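Long-range contact in fimbrin (PDB 1RT8), which binds and crosslinks actin filaments, with roles in cell polarity, cytokinesis, mating and spore formation in fission yeast: residues R345-V356 and I369-G377. Residues are numbered along the deposited sequence; the frame is centred on the assembly and turned at random.
Sequences RFKAVENCNYAV and IQGADITDG. With SO4 (sulfate ion), chain D.
R345 and D376 join the start of a long helix to the residue just after a short one within the third calponin-homology (CH) domain, an all-helical fold. The axes of helices 345-356 and 371-375 approach to 7.7 Å and cross at 121°. Both segments lie in the second actin-binding region.

The salt bridge sits at the exposed edge. R345 comes side-on with NE and NH2. R345 NH2 donates to D376 OD2 at 3.0 Å and also to D376 OD1, which accepts from R345 NE as well. Guanidinium and carboxylate are nearly coplanar, and both oxygens use their syn lone pairs. An extended chain from CG to NE, with CG anti to the backbone N (chi1 -175°), carries the guanidinium to the acid.

Apolar packing fills the interior. T375 CG2 meets A348 CB at 3.7 Å. C352 SG rests on I374 CB, and V356 CG2 faces I369 CG2. I374 also touches L385 of helix 379-397 and L316 of helix 314-323; I369, just ahead of the short helix, touches L381 and A384 of helix 379-397.

The backbones come closest at N353 and G371, with CA atoms 3.9 Å apart. G371 has no side chain, and N353 OD1 comes within 3.0 Å of G371 CA.

A sulfate, probably from the crystallisation liquor, sits at the N-terminal end of helix 371-375, whose N-cap residue is Q370. N353 ND2 donates to sulfate O3 at 3.2 Å. A leucine in place of N353 would probably deprive the anion of this amide donor and crowd the backbone of G371. The helix end supplies the straighter bond: A372 N to sulfate O1, 2.7 Å at 163°.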
ATOM      1  N   ARG A 345       6.939 -29.720   9.694  1.00 26.66           N
ATOM      2  CA  ARG A 345       7.851 -28.946  10.513  1.00 27.55           C
ATOM      3  C   ARG A 345       9.330 -29.110  10.213  1.00 27.11           C
ATOM      4  O   ARG A 345      10.027 -28.108  10.047  1.00 25.98           O
ATOM      5  CB  ARG A 345       7.620 -29.204  11.999  1.00 28.93           C
ATOM      6  CG  ARG A 345       8.487 -28.306  12.871  1.00 32.50           C
ATOM      7  CD  ARG A 345       7.823 -27.987  14.194  1.00 33.80           C
ATOM      8  NE  ARG A 345       8.605 -27.023  14.964  1.00 36.19           N
ATOM      9  CZ  ARG A 345       9.817 -27.264  15.446  1.00 35.85           C
ATOM     10  NH1 ARG A 345      10.390 -28.442  15.238  1.00 34.76           N
ATOM     11  NH2 ARG A 345      10.450 -26.329  16.144  1.00 33.39           N
ATOM     12  N   PHE A 346       9.820 -30.346  10.149  1.00 23.88           N
ATOM     13  CA  PHE A 346      11.241 -30.541   9.889  1.00 25.04           C
ATOM     14  C   PHE A 346      11.651 -29.910   8.560  1.00 23.47           C
ATOM     15  O   PHE A 346      12.784 -29.462   8.408  1.00 26.46           O
ATOM     16  CB  PHE A 346      11.616 -32.035   9.946  1.00 22.57           C
ATOM     17  CG  PHE A 346      11.244 -32.825   8.720  1.00 20.64           C
ATOM     18  CD1 PHE A 346      12.187 -33.072   7.723  1.00 22.87           C
ATOM     19  CD2 PHE A 346       9.973 -33.371   8.583  1.00 20.07           C
ATOM     20  CE1 PHE A 346      11.867 -33.859   6.610  1.00 20.44           C
ATOM     21  CE2 PHE A 346       9.643 -34.158   7.474  1.00 20.81           C
ATOM     22  CZ  PHE A 346      10.596 -34.402   6.486  1.00 22.45           C
ATOM     23  N   LYS A 347      10.728 -29.855   7.604  1.00 22.81           N
ATOM     24  CA  LYS A 347      11.034 -29.239   6.319  1.00 23.10           C
ATOM     25  C   LYS A 347      11.125 -27.709   6.446  1.00 23.99           C
ATOM     26  O   LYS A 347      11.983 -27.085   5.828  1.00 22.83           O
ATOM     27  CB  LYS A 347       9.988 -29.619   5.267  1.00 21.91           C
ATOM     28  CG  LYS A 347      10.003 -31.087   4.924  1.00 23.39           C
ATOM     29  CD  LYS A 347       9.324 -31.382   3.602  1.00 23.95           C
ATOM     30  CE  LYS A 347       9.605 -32.822   3.195  1.00 26.80           C
ATOM     31  NZ  LYS A 347       9.127 -33.127   1.825  1.00 28.06           N
ATOM     32  N   ALA A 348      10.249 -27.108   7.249  1.00 23.35           N
ATOM     33  CA  ALA A 348      10.285 -25.661   7.423  1.00 23.82           C
ATOM     34  C   ALA A 348      11.548 -25.274   8.194  1.00 22.75           C
ATOM     35  O   ALA A 348      12.156 -24.239   7.924  1.00 21.89           O
ATOM     36  CB  ALA A 348       9.028 -25.184   8.170  1.00 24.14           C
ATOM     37  N   VAL A 349      11.935 -26.111   9.155  1.00 21.77           N
ATOM     38  CA  VAL A 349      13.128 -25.860   9.952  1.00 23.85           C
ATOM     39  C   VAL A 349      14.374 -25.934   9.080  1.00 22.74           C
ATOM     40  O   VAL A 349      15.309 -25.159   9.269  1.00 23.27           O
ATOM     41  CB  VAL A 349      13.261 -26.864  11.125  1.00 24.83           C
ATOM     42  CG1 VAL A 349      14.667 -26.794  11.731  1.00 25.71           C
ATOM     43  CG2 VAL A 349      12.226 -26.531  12.198  1.00 24.33           C
ATOM     44  N   GLU A 350      14.392 -26.864   8.127  1.00 22.99           N
ATOM     45  CA  GLU A 350      15.531 -26.968   7.228  1.00 25.06           C
ATOM     46  C   GLU A 350      15.594 -25.678   6.410  1.00 24.37           C
ATOM     47  O   GLU A 350      16.657 -25.072   6.271  1.00 23.94           O
ATOM     48  CB  GLU A 350      15.383 -28.186   6.309  1.00 26.10           C
ATOM     49  CG  GLU A 350      15.487 -29.506   7.070  1.00 30.60           C
ATOM     50  CD  GLU A 350      15.300 -30.729   6.194  1.00 33.30           C
ATOM     51  OE1 GLU A 350      14.810 -30.578   5.051  1.00 33.29           O
ATOM     52  OE2 GLU A 350      15.628 -31.846   6.664  1.00 33.57           O
ATOM     53  N   ASN A 351      14.447 -25.254   5.886  1.00 22.82           N
ATOM     54  CA  ASN A 351      14.382 -24.029   5.100  1.00 23.50           C
ATOM     55  C   ASN A 351      14.845 -22.835   5.922  1.00 22.93           C
ATOM     56  O   ASN A 351      15.588 -21.994   5.435  1.00 20.72           O
ATOM     57  CB  ASN A 351      12.954 -23.775   4.599  1.00 25.52           C
ATOM     58  CG  ASN A 351      12.602 -24.615   3.383  1.00 27.15           C
ATOM     59  OD1 ASN A 351      13.445 -25.345   2.849  1.00 25.08           O
ATOM     60  ND2 ASN A 351      11.353 -24.505   2.928  1.00 26.83           N
ATOM     61  N   CYS A 352      14.410 -22.762   7.177  1.00 22.86           N
ATOM     62  CA  CYS A 352      14.800 -21.644   8.019  1.00 23.53           C
ATOM     63  C   CYS A 352      16.260 -21.721   8.469  1.00 23.35           C
ATOM     64  O   CYS A 352      16.917 -20.691   8.608  1.00 21.37           O
ATOM     65  CB  CYS A 352      13.856 -21.535   9.221  1.00 23.00           C
ATOM     66  SG  CYS A 352      12.180 -20.995   8.758  1.00 25.25           S
ATOM     67  N   ASN A 353      16.772 -22.930   8.695  1.00 25.22           N
ATOM     68  CA  ASN A 353      18.180 -23.077   9.092  1.00 26.37           C
ATOM     69  C   ASN A 353      19.057 -22.561   7.950  1.00 26.46           C
ATOM     70  O   ASN A 353      20.088 -21.930   8.172  1.00 27.61           O
ATOM     71  CB  ASN A 353      18.535 -24.543   9.369  1.00 27.26           C
ATOM     72  CG  ASN A 353      17.964 -25.052  10.684  1.00 27.06           C
ATOM     73  OD1 ASN A 353      17.609 -24.273  11.566  1.00 25.38           O
ATOM     74  ND2 ASN A 353      17.895 -26.364  10.823  1.00 26.60           N
ATOM     75  N   TYR A 354      18.626 -22.835   6.725  1.00 28.12           N
ATOM     76  CA  TYR A 354      19.345 -22.407   5.532  1.00 28.62           C
ATOM     77  C   TYR A 354      19.287 -20.879   5.422  1.00 30.16           C
ATOM     78  O   TYR A 354      20.294 -20.227   5.149  1.00 30.18           O
ATOM     79  CB  TYR A 354      18.716 -23.082   4.306  1.00 29.28           C
ATOM     80  CG  TYR A 354      19.417 -22.842   2.982  1.00 30.39           C
ATOM     81  CD1 TYR A 354      20.797 -22.631   2.915  1.00 32.08           C
ATOM     82  CD2 TYR A 354      18.699 -22.857   1.790  1.00 31.37           C
ATOM     83  CE1 TYR A 354      21.443 -22.434   1.678  1.00 31.90           C
ATOM     84  CE2 TYR A 354      19.327 -22.665   0.563  1.00 32.69           C
ATOM     85  CZ  TYR A 354      20.698 -22.451   0.513  1.00 32.78           C
ATOM     86  OH  TYR A 354      21.305 -22.237  -0.711  1.00 32.55           O
ATOM     87  N   ALA A 355      18.109 -20.310   5.660  1.00 28.43           N
ATOM     88  CA  ALA A 355      17.942 -18.868   5.592  1.00 28.55           C
ATOM     89  C   ALA A 355      18.863 -18.164   6.591  1.00 29.77           C
ATOM     90  O   ALA A 355      19.466 -17.141   6.275  1.00 29.02           O
ATOM     91  CB  ALA A 355      16.491 -18.499   5.867  1.00 26.00           C
ATOM     92  N   VAL A 356      18.963 -18.712   7.799  1.00 29.03           N
ATOM     93  CA  VAL A 356      19.813 -18.129   8.835  1.00 29.07           C
ATOM     94  C   VAL A 356      21.293 -18.190   8.456  1.00 29.55           C
ATOM     95  O   VAL A 356      22.026 -17.218   8.651  1.00 28.53           O
ATOM     96  CB  VAL A 356      19.570 -18.828  10.193  1.00 27.61           C
ATOM     97  CG1 VAL A 356      20.648 -18.452  11.201  1.00 28.53           C
ATOM     98  CG2 VAL A 356      18.197 -18.400  10.731  1.00 27.29           C
ATOM     99  N   ILE A 369      20.150 -16.535  17.124  1.00 31.76           N
ATOM    100  CA  ILE A 369      18.961 -16.953  16.395  1.00 29.89           C
ATOM    101  C   ILE A 369      19.138 -18.294  15.708  1.00 29.08           C
ATOM    102  O   ILE A 369      20.212 -18.607  15.210  1.00 29.44           O
ATOM    103  CB  ILE A 369      18.595 -15.906  15.333  1.00 26.56           C
ATOM    104  CG1 ILE A 369      18.297 -14.577  16.022  1.00 27.31           C
ATOM    105  CG2 ILE A 369      17.420 -16.391  14.498  1.00 26.02           C
ATOM    106  CD1 ILE A 369      18.033 -13.444  15.080  1.00 23.03           C
ATOM    107  N   GLN A 370      18.076 -19.087  15.684  1.00 29.54           N
ATOM    108  CA  GLN A 370      18.133 -20.380  15.026  1.00 28.78           C
ATOM    109  C   GLN A 370      16.956 -20.600  14.106  1.00 25.55           C
ATOM    110  O   GLN A 370      15.900 -19.995  14.275  1.00 24.06           O
ATOM    111  CB  GLN A 370      18.200 -21.489  16.055  1.00 31.57           C
ATOM    112  CG  GLN A 370      19.459 -21.420  16.870  1.00 38.64           C
ATOM    113  CD  GLN A 370      19.580 -22.592  17.780  1.00 41.55           C
ATOM    114  OE1 GLN A 370      18.616 -22.967  18.445  1.00 44.60           O
ATOM    115  NE2 GLN A 370      20.766 -23.184  17.829  1.00 44.65           N
ATOM    116  N   GLY A 371      17.146 -21.480  13.128  1.00 25.06           N
ATOM    117  CA  GLY A 371      16.099 -21.762  12.166  1.00 22.92           C
ATOM    118  C   GLY A 371      14.756 -21.995  12.817  1.00 22.67           C
ATOM    119  O   GLY A 371      13.762 -21.354  12.461  1.00 19.84           O
ATOM    120  N   ALA A 372      14.736 -22.900  13.790  1.00 21.42           N
ATOM    121  CA  ALA A 372      13.511 -23.247  14.486  1.00 23.64           C
ATOM    122  C   ALA A 372      12.809 -22.038  15.093  1.00 21.99           C
ATOM    123  O   ALA A 372      11.587 -22.011  15.151  1.00 25.01           O
ATOM    124  CB  ALA A 372      13.794 -24.295  15.568  1.00 23.44           C
ATOM    125  N   ASP A 373      13.567 -21.047  15.556  1.00 23.30           N
ATOM    126  CA  ASP A 373      12.953 -19.852  16.138  1.00 24.55           C
ATOM    127  C   ASP A 373      12.055 -19.151  15.125  1.00 22.65           C
ATOM    128  O   ASP A 373      11.000 -18.619  15.471  1.00 23.38           O
ATOM    129  CB  ASP A 373      14.010 -18.854  16.612  1.00 25.27           C
ATOM    130  CG  ASP A 373      14.801 -19.365  17.785  1.00 27.42           C
ATOM    131  OD1 ASP A 373      14.174 -19.740  18.795  1.00 29.33           O
ATOM    132  OD2 ASP A 373      16.045 -19.393  17.695  1.00 26.09           O
ATOM    133  N   ILE A 374      12.482 -19.146  13.873  1.00 23.43           N
ATOM    134  CA  ILE A 374      11.702 -18.504  12.837  1.00 21.95           C
ATOM    135  C   ILE A 374      10.509 -19.385  12.527  1.00 22.05           C
ATOM    136  O   ILE A 374       9.387 -18.895  12.357  1.00 21.07           O
ATOM    137  CB  ILE A 374      12.527 -18.294  11.551  1.00 23.23           C
ATOM    138  CG1 ILE A 374      13.852 -17.586  11.875  1.00 23.87           C
ATOM    139  CG2 ILE A 374      11.715 -17.473  10.557  1.00 21.34           C
ATOM    140  CD1 ILE A 374      13.709 -16.265  12.641  1.00 23.12           C
ATOM    141  N   THR A 375      10.745 -20.693  12.480  1.00 19.57           N
ATOM    142  CA  THR A 375       9.676 -21.641  12.182  1.00 21.63           C
ATOM    143  C   THR A 375       8.586 -21.585  13.250  1.00 21.33           C
ATOM    144  O   THR A 375       7.408 -21.753  12.949  1.00 19.47           O
ATOM    145  CB  THR A 375      10.177 -23.116  12.131  1.00 18.60           C
ATOM    146  OG1 THR A 375      11.247 -23.252  11.180  1.00 21.27           O
ATOM    147  CG2 THR A 375       9.023 -24.038  11.732  1.00 19.79           C
ATOM    148  N   ASP A 376       8.983 -21.366  14.496  1.00 23.26           N
ATOM    149  CA  ASP A 376       8.008 -21.319  15.568  1.00 27.33           C
ATOM    150  C   ASP A 376       7.372 -19.946  15.751  1.00 27.00           C
ATOM    151  O   ASP A 376       6.579 -19.742  16.666  1.00 27.81           O
ATOM    152  CB  ASP A 376       8.649 -21.817  16.863  1.00 30.84           C
ATOM    153  CG  ASP A 376       9.057 -23.286  16.773  1.00 33.71           C
ATOM    154  OD1 ASP A 376       8.492 -24.022  15.929  1.00 37.83           O
ATOM    155  OD2 ASP A 376       9.931 -23.711  17.542  1.00 35.93           O
ATOM    156  N   GLY A 377       7.716 -19.014  14.867  1.00 27.03           N
ATOM    157  CA  GLY A 377       7.155 -17.673  14.935  1.00 26.86           C
ATOM    158  C   GLY A 377       7.650 -16.741  16.035  1.00 27.51           C
ATOM    159  O   GLY A 377       6.896 -15.877  16.492  1.00 30.51           O
TER
HETATM  160  S   SO4 D9003      18.046 -25.616  14.628  1.00 84.09           S
HETATM  161  O1  SO4 D9003      16.882 -24.545  14.248  1.00 81.45           O
HETATM  162  O2  SO4 D9003      17.968 -25.763  16.068  1.00 83.72           O
HETATM  163  O3  SO4 D9003      17.849 -26.743  13.992  1.00 82.75           O
HETATM  164  O4  SO4 D9003      19.257 -24.903  14.290  1.00 82.60           O